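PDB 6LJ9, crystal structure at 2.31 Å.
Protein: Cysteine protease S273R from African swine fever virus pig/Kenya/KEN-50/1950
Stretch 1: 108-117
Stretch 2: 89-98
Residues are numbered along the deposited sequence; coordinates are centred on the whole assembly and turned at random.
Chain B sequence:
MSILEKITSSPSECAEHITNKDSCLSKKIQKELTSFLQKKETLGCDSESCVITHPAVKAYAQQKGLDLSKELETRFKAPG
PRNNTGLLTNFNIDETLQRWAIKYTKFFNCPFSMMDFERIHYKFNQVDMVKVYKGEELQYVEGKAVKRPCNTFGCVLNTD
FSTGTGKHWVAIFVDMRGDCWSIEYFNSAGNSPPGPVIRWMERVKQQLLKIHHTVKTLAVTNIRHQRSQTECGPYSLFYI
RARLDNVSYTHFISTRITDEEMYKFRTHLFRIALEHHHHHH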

# COMPACT_ATOMS: atom_id res chain seq x y z
N PHE B 108 -1.45 -7.46 -7.88
CA PHE B 108 -1.01 -8.52 -8.79
C PHE B 108 -1.61 -8.25 -10.16
O PHE B 108 -2.83 -8.28 -10.33
CB PHE B 108 -1.42 -9.89 -8.26
CG PHE B 108 -0.81 -11.04 -9.02
CD1 PHE B 108 -1.37 -11.50 -10.19
CD2 PHE B 108 0.34 -11.66 -8.54
CE1 PHE B 108 -0.81 -12.55 -10.89
CE2 PHE B 108 0.90 -12.72 -9.23
CZ PHE B 108 0.33 -13.17 -10.41
N ASN B 109 -0.75 -7.99 -11.14
CA ASN B 109 -1.19 -7.76 -12.51
C ASN B 109 -1.10 -9.08 -13.28
O ASN B 109 -0.06 -9.74 -13.26
CB ASN B 109 -0.34 -6.68 -13.18
CG ASN B 109 1.14 -6.96 -13.07
OD1 ASN B 109 1.71 -6.97 -11.97
ND2 ASN B 109 1.79 -7.20 -14.21
N CYS B 110 -2.20 -9.45 -13.93
CA CYS B 110 -2.25 -10.75 -14.60
C CYS B 110 -1.29 -10.76 -15.79
O CYS B 110 -1.10 -9.72 -16.44
CB CYS B 110 -3.67 -11.05 -15.06
SG CYS B 110 -4.34 -9.87 -16.25
N PRO B 111 -0.66 -11.90 -16.10
CA PRO B 111 0.30 -11.93 -17.22
C PRO B 111 -0.35 -11.72 -18.57
O PRO B 111 -1.58 -11.58 -18.68
CB PRO B 111 0.93 -13.32 -17.11
CG PRO B 111 0.72 -13.74 -15.70
CD PRO B 111 -0.60 -13.13 -15.30
N PHE B 112 0.47 -11.70 -19.63
CA PHE B 112 -0.04 -11.40 -20.96
C PHE B 112 -0.80 -12.58 -21.55
O PHE B 112 -1.77 -12.38 -22.29
CB PHE B 112 1.11 -10.99 -21.88
CG PHE B 112 0.68 -10.46 -23.22
CD1 PHE B 112 0.47 -11.31 -24.29
CD2 PHE B 112 0.50 -9.10 -23.41
CE1 PHE B 112 0.08 -10.82 -25.52
CE2 PHE B 112 0.11 -8.60 -24.64
CZ PHE B 112 -0.10 -9.47 -25.70
N SER B 113 -0.39 -13.81 -21.24
CA SER B 113 -1.02 -14.98 -21.84
C SER B 113 -2.41 -15.22 -21.25
O SER B 113 -3.37 -15.49 -21.98
CB SER B 113 -0.13 -16.21 -21.66
OG SER B 113 -0.67 -17.33 -22.34
N MET B 114 -2.53 -15.13 -19.92
CA MET B 114 -3.81 -15.35 -19.26
C MET B 114 -4.63 -14.07 -19.22
O MET B 114 -5.41 -13.87 -18.28
CB MET B 114 -3.60 -15.88 -17.84
CG MET B 114 -3.04 -17.29 -17.76
SD MET B 114 -3.23 -17.96 -16.09
CE MET B 114 -2.65 -16.57 -15.12
N MET B 115 -4.47 -13.21 -20.22
CA MET B 115 -5.14 -11.92 -20.20
C MET B 115 -6.52 -11.98 -20.85
O MET B 115 -7.53 -11.72 -20.19
CB MET B 115 -4.27 -10.86 -20.90
CG MET B 115 -4.76 -9.45 -20.69
SD MET B 115 -4.00 -8.27 -21.82
CE MET B 115 -2.28 -8.55 -21.43
N ASP B 116 -6.58 -12.35 -22.13
CA ASP B 116 -7.82 -12.28 -22.92
C ASP B 116 -8.10 -13.66 -23.53
O ASP B 116 -8.07 -13.82 -24.75
CB ASP B 116 -7.72 -11.22 -24.01
CG ASP B 116 -7.01 -9.96 -23.55
OD1 ASP B 116 -7.31 -9.49 -22.44
OD2 ASP B 116 -6.15 -9.45 -24.30
N PHE B 117 -8.40 -14.65 -22.69
CA PHE B 117 -8.66 -15.98 -23.20
C PHE B 117 -9.60 -16.75 -22.28
O PHE B 117 -9.43 -16.75 -21.06
CB PHE B 117 -7.36 -16.77 -23.39
CG PHE B 117 -6.64 -16.46 -24.67
CD1 PHE B 117 -7.10 -16.99 -25.87
CD2 PHE B 117 -5.53 -15.64 -24.69
CE1 PHE B 117 -6.46 -16.71 -27.06
CE2 PHE B 117 -4.88 -15.36 -25.87
CZ PHE B 117 -5.34 -15.89 -27.06
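Stretch 2, residues 89-98: TNFNIDETLQ

Stretch 2 is helical from Asn90 to the end of the stretch at Gln98, and the helix continues beyond it, with Thr89 at the N-cap. The phi/psi pairs cluster near -70/-35, and backbone bonds such as Asp94 N to Asn90 O (2.9 Å) and Gln98 N to Asp94 O (3.0 Å) confirm the i to i+4 pattern. Thr89 takes chi1 p; its OG1 accepts a weak capping bond from Asn92 N at 3.4 Å and donates a very short one, 2.5 Å, to Asn92 OD1. Asn92 OD1 also accepts from Thr89 N at 2.8 Å, which closes the cap in both directions.

The helix lies antiparallel in register to stretch 1, since Asn109 has its CA 5.8 Å from the CA of Leu97, whereas the CA of Phe112 is 6.4 Å from that of Asp94. Stretch 1 leaves its strand after Asn109 and folds into a type I turn from Phe112 to Met115. No direct hydrogen bond crosses the interface, and about 470 Å² is buried, both sides summed.

The helix residues whose CA-to-CB bonds point toward stretch 1 are Asn90, Ile93, Asp94 and Leu97, a spacing of three and four that marks one helical face. Toward the C-terminal end of stretch 2, Asn109 CB approaches Leu97 CB to 3.9 Å. The p rotamer of Asn109 places ND2 3.6 Å from Gln98 CG and within 2.9 Å of water 1, which accepts from it. That water lies 2.9 Å from Asp94 OD1 and 3.1 Å from Cys110 O, each placed to accept a hydrogen bond from it, and so it sits between the stretches where direct polar bonds are absent.

Phe112 has the largest covered area. Its CA-to-CB bond points sideways, but chi1 t (-171°) carries the ring nearer the helix. Asp94 CG sits at the ring edge, 3.7 Å from Phe112 CD2, while Phe112 CZ reaches Asn90 ND2 at 3.4 Å and Phe91 CE1 at 3.7 Å. The CA-to-CB bond of Phe91 points away, yet with chi1 m its ring end comes nearer. The two ring planes meet at 27° with centroids 5.2 Å apart: nearly parallel, but slid so that they barely overlap.

Met115 is extended through chi1 and chi2 (both t), then bends at chi3 m. Met115 CE thereby comes to 3.5 Å from Asp94 CB and 3.7 Å from Asn90 O, with Met115 SD 4.0 Å from Asn90 CB. Asp116 adds a contact of OD2 with Asn90 CB at 3.7 Å. Both Met115 and Asp116 are poorly ordered, so their rotamers carry less weight.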

# COMPACT_ATOMS: atom_id res chain seq x y z
N THR B 89 -5.21 -1.95 -27.25
CA THR B 89 -4.71 -3.28 -27.56
C THR B 89 -4.27 -3.99 -26.28
O THR B 89 -4.24 -3.40 -25.20
CB THR B 89 -3.54 -3.20 -28.56
OG1 THR B 89 -2.44 -2.52 -27.95
CG2 THR B 89 -3.96 -2.45 -29.81
N ASN B 90 -3.94 -5.27 -26.42
CA ASN B 90 -3.44 -6.03 -25.28
C ASN B 90 -2.11 -5.49 -24.79
O ASN B 90 -1.77 -5.63 -23.61
CB ASN B 90 -3.31 -7.51 -25.64
CG ASN B 90 -2.86 -7.72 -27.08
OD1 ASN B 90 -2.49 -6.78 -27.77
ND2 ASN B 90 -2.89 -8.97 -27.53
N PHE B 91 -1.33 -4.86 -25.68
CA PHE B 91 -0.06 -4.28 -25.27
C PHE B 91 -0.26 -3.01 -24.45
O PHE B 91 0.46 -2.78 -23.48
CB PHE B 91 0.82 -4.00 -26.49
CG PHE B 91 1.09 -5.22 -27.33
CD1 PHE B 91 1.96 -6.20 -26.90
CD2 PHE B 91 0.47 -5.37 -28.56
CE1 PHE B 91 2.22 -7.31 -27.67
CE2 PHE B 91 0.72 -6.49 -29.34
CZ PHE B 91 1.60 -7.46 -28.90
N ASN B 92 -1.23 -2.18 -24.84
CA ASN B 92 -1.51 -0.97 -24.08
C ASN B 92 -1.96 -1.30 -22.66
O ASN B 92 -1.62 -0.59 -21.71
CB ASN B 92 -2.58 -0.13 -24.79
CG ASN B 92 -2.25 0.11 -26.25
OD1 ASN B 92 -3.02 -0.26 -27.14
ND2 ASN B 92 -1.11 0.73 -26.51
N ILE B 93 -2.73 -2.38 -22.51
CA ILE B 93 -3.26 -2.74 -21.20
C ILE B 93 -2.21 -3.45 -20.36
O ILE B 93 -2.08 -3.20 -19.16
CB ILE B 93 -4.53 -3.59 -21.37
CG1 ILE B 93 -5.61 -2.79 -22.10
CG2 ILE B 93 -5.04 -4.08 -20.02
CD1 ILE B 93 -6.82 -3.60 -22.50
N ASP B 94 -1.43 -4.35 -20.98
CA ASP B 94 -0.42 -5.08 -20.24
C ASP B 94 0.65 -4.14 -19.69
O ASP B 94 1.04 -4.23 -18.52
CB ASP B 94 0.22 -6.15 -21.13
CG ASP B 94 1.06 -7.14 -20.36
OD1 ASP B 94 0.53 -7.78 -19.43
OD2 ASP B 94 2.26 -7.28 -20.68
N GLU B 95 1.14 -3.23 -20.53
CA GLU B 95 2.18 -2.30 -20.12
C GLU B 95 1.67 -1.26 -19.13
O GLU B 95 2.48 -0.67 -18.40
CB GLU B 95 2.79 -1.63 -21.35
CG GLU B 95 3.45 -2.61 -22.30
CD GLU B 95 3.73 -2.01 -23.66
OE1 GLU B 95 3.59 -0.78 -23.81
OE2 GLU B 95 4.07 -2.77 -24.59
N THR B 96 0.36 -1.01 -19.09
CA THR B 96 -0.19 -0.10 -18.10
C THR B 96 -0.30 -0.76 -16.73
O THR B 96 0.09 -0.17 -15.72
CB THR B 96 -1.56 0.41 -18.56
OG1 THR B 96 -1.41 1.22 -19.73
CG2 THR B 96 -2.22 1.24 -17.46
N LEU B 97 -0.81 -1.99 -16.69
CA LEU B 97 -0.94 -2.70 -15.42
C LEU B 97 0.42 -3.06 -14.84
O LEU B 97 0.57 -3.14 -13.62
CB LEU B 97 -1.79 -3.96 -15.60
CG LEU B 97 -3.24 -3.72 -16.04
CD1 LEU B 97 -4.00 -5.04 -16.10
CD2 LEU B 97 -3.93 -2.74 -15.11
N GLN B 98 1.42 -3.30 -15.70
CA GLN B 98 2.77 -3.52 -15.21
C GLN B 98 3.34 -2.28 -14.52
O GLN B 98 4.13 -2.41 -13.58
CB GLN B 98 3.68 -3.96 -16.36
CG GLN B 98 3.48 -5.39 -16.81
CD GLN B 98 4.29 -5.73 -18.04
OE1 GLN B 98 4.46 -4.91 -18.94
NE2 GLN B 98 4.82 -6.95 -18.08
O HOH W 1 0.23 -6.88 -16.69